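Local coordinates for transcription regulator PadR N-terminal domain-containing protein (Streptococcus mutans, PDB 3L7W) that probably binds DNA as a two-fold symmetric dimer through a winged helix-turn-helix domain and regulates transcription, as PadR-family regulators do, at the interface of chains A and B. Coordinates in Å, arbitrary orientation; residue numbers count along the deposited sequence, not the author numbering. Chains: chain A/B, Putative uncharacterized protein SMU.1704.

The interface of chains A and B. Residues chain A 95, 98-99, 104; chain B 12-13, 16-17.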
ATOM      1  N   ILE A  95       5.229   3.111  -7.501  1.00 27.25           N
ATOM      2  CA  ILE A  95       4.011   3.889  -7.469  1.00 28.46           C
ATOM      3  C   ILE A  95       4.301   5.350  -7.803  1.00 30.65           C
ATOM      4  O   ILE A  95       3.691   5.929  -8.701  1.00 30.20           O
ATOM      5  CB  ILE A  95       3.326   3.743  -6.120  1.00 31.23           C
ATOM      6  CG1 ILE A  95       2.740   2.335  -6.027  1.00 27.24           C
ATOM      7  CG2 ILE A  95       2.231   4.786  -5.953  1.00 29.61           C
ATOM      8  CD1 ILE A  95       1.910   2.118  -4.801  1.00 39.72           C
ATOM      9  N   ILE A  98       5.251   5.714 -11.367  1.00 32.18           N
ATOM     10  CA  ILE A  98       4.105   5.647 -12.249  1.00 35.73           C
ATOM     11  C   ILE A  98       3.337   6.955 -12.124  1.00 35.59           C
ATOM     12  O   ILE A  98       3.049   7.618 -13.110  1.00 36.62           O
ATOM     13  CB  ILE A  98       3.190   4.491 -11.872  1.00 35.78           C
ATOM     14  CG1 ILE A  98       3.845   3.160 -12.243  1.00 33.07           C
ATOM     15  CG2 ILE A  98       1.854   4.622 -12.586  1.00 35.10           C
ATOM     16  CD1 ILE A  98       2.944   1.958 -12.025  1.00 29.15           C
ATOM     17  N   VAL A  99       3.043   7.333 -10.888  1.00 33.56           N
ATOM     18  CA  VAL A  99       2.307   8.539 -10.613  1.00 25.85           C
ATOM     19  C   VAL A  99       2.939   9.785 -11.207  1.00 42.18           C
ATOM     20  O   VAL A  99       2.229  10.652 -11.730  1.00 42.74           O
ATOM     21  CB  VAL A  99       2.074   8.713  -9.129  1.00 32.67           C
ATOM     22  CG1 VAL A  99       1.623  10.150  -8.824  1.00 34.34           C
ATOM     23  CG2 VAL A  99       1.028   7.699  -8.675  1.00 29.15           C
ATOM     24  N   ARG A 104       6.264   3.639 -17.140  1.00 36.82           N
ATOM     25  CA  ARG A 104       5.201   3.258 -18.065  1.00 43.15           C
ATOM     26  C   ARG A 104       5.598   1.929 -18.664  1.00 44.78           C
ATOM     27  O   ARG A 104       6.786   1.666 -18.853  1.00 45.04           O
ATOM     28  CB  ARG A 104       5.085   4.283 -19.200  1.00 33.96           C
ATOM     29  CG  ARG A 104       4.509   5.611 -18.773  1.00 37.46           C
ATOM     30  CD  ARG A 104       3.090   5.440 -18.253  1.00 39.09           C
ATOM     31  NE  ARG A 104       2.506   6.727 -17.882  1.00 36.74           N
ATOM     32  CZ  ARG A 104       2.532   7.234 -16.657  1.00 39.33           C
ATOM     33  NH1 ARG A 104       3.112   6.558 -15.674  1.00 39.16           N
ATOM     34  NH2 ARG A 104       1.982   8.417 -16.413  1.00 36.31           N
TER
ATOM     35  N   TYR B  12      -5.843   5.743  -7.621  1.00 25.14           N
ATOM     36  CA  TYR B  12      -4.754   6.702  -7.595  1.00 30.57           C
ATOM     37  C   TYR B  12      -3.905   6.538  -8.848  1.00 29.78           C
ATOM     38  O   TYR B  12      -3.691   7.486  -9.592  1.00 34.22           O
ATOM     39  CB  TYR B  12      -3.918   6.509  -6.327  1.00 30.19           C
ATOM     40  CG  TYR B  12      -2.726   7.417  -6.201  1.00 30.16           C
ATOM     41  CD1 TYR B  12      -2.812   8.757  -6.527  1.00 32.28           C
ATOM     42  CD2 TYR B  12      -1.513   6.932  -5.729  1.00 32.11           C
ATOM     43  CE1 TYR B  12      -1.726   9.583  -6.406  1.00 31.07           C
ATOM     44  CE2 TYR B  12      -0.421   7.745  -5.604  1.00 30.09           C
ATOM     45  CZ  TYR B  12      -0.532   9.072  -5.942  1.00 34.23           C
ATOM     46  OH  TYR B  12       0.550   9.894  -5.813  1.00 36.18           O
ATOM     47  N   LEU B  13      -3.449   5.323  -9.109  1.00 27.61           N
ATOM     48  CA  LEU B  13      -2.584   5.096 -10.265  1.00 28.09           C
ATOM     49  C   LEU B  13      -3.281   5.480 -11.564  1.00 26.94           C
ATOM     50  O   LEU B  13      -2.702   6.131 -12.415  1.00 30.45           O
ATOM     51  CB  LEU B  13      -2.120   3.636 -10.318  1.00 23.02           C
ATOM     52  CG  LEU B  13      -1.146   3.287  -9.173  1.00 27.39           C
ATOM     53  CD1 LEU B  13      -0.929   1.799  -9.110  1.00 22.72           C
ATOM     54  CD2 LEU B  13       0.177   3.996  -9.355  1.00 21.23           C
ATOM     55  N   ALA B  16      -3.570   9.117 -11.854  1.00 27.87           N
ATOM     56  CA  ALA B  16      -2.249   9.699 -12.011  1.00 29.26           C
ATOM     57  C   ALA B  16      -1.790   9.495 -13.437  1.00 28.71           C
ATOM     58  O   ALA B  16      -1.245  10.412 -14.054  1.00 31.56           O
ATOM     59  CB  ALA B  16      -1.246   9.096 -11.030  1.00 28.90           C
ATOM     60  N   ILE B  17      -2.019   8.291 -13.954  1.00 27.24           N
ATOM     61  CA  ILE B  17      -1.577   7.946 -15.301  1.00 25.26           C
ATOM     62  C   ILE B  17      -2.327   8.801 -16.312  1.00 34.82           C
ATOM     63  O   ILE B  17      -1.738   9.389 -17.215  1.00 32.83           O
ATOM     64  CB  ILE B  17      -1.834   6.473 -15.602  1.00 22.62           C
ATOM     65  CG1 ILE B  17      -0.902   5.592 -14.755  1.00 27.28           C
ATOM     66  CG2 ILE B  17      -1.610   6.184 -17.064  1.00 29.01           C
ATOM     67  CD1 ILE B  17      -1.240   4.137 -14.821  1.00 35.28           C
TER
HETATM   68  O   HOH W   1       1.542   9.946 -14.376  1.00 34.65           O
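A:Val99, in the last turn of helix 75-100, is packed into the angle between B:Tyr12 and B:Ala16 on helix 7-20 of the partner, an example of how a long C-terminal helix can join two PadR-like subunits. Its CG2 methyl sits over the face of the B:Tyr12 ring, 3.8 Å from the centroid, in a CH-pi contact, while CG1 reaches the phenol oxygen end of the same ring. The two branches divide the work because CG1 stands opposite the backbone N (chi1 165°), leaving CG2 beside that N and directed at the ring. CG2 also meets the B:Ala16 methyl CB at 3.6 Å, roughly at right angles to its direction to the ring, and the small side chain probably allows this close approach.

One residue earlier, A:Ile98 sends its CG2 branch into the gap between B:Leu13 and B:Ile17, 3.7 Å from CD2 of the leucine and 3.6 Å from CG1 of the isoleucine. The side chains of A:Ile98 and B:Leu13 cross at nearly a right angle, and CG2 of A:Ile95 extends the apolar strip toward B:Tyr12 and CD2 of B:Leu13.

A bridging water and an arginine finish the helix end. Where helix 75-100 finishes, A:Arg104 folds back, its NH1 donating in the carbonyl plane to a lone pair of A:Ile98 O at 2.8 Å, almost straight (176° at H). Its NH2 holds a water at 2.6 Å that also contacts the carbonyl oxygens of A:Ile98 and A:Val99 and links chain A to B:Ala16 O, 2.8 Å away. One face of the guanidinium, toward its rim, lies against CG1 of B:Ile17.

Repeated by the two-fold axis, this packing docks each C-terminal helix on the other subunit's N-terminal helix, and probably sets the spacing of the two DNA-binding domains.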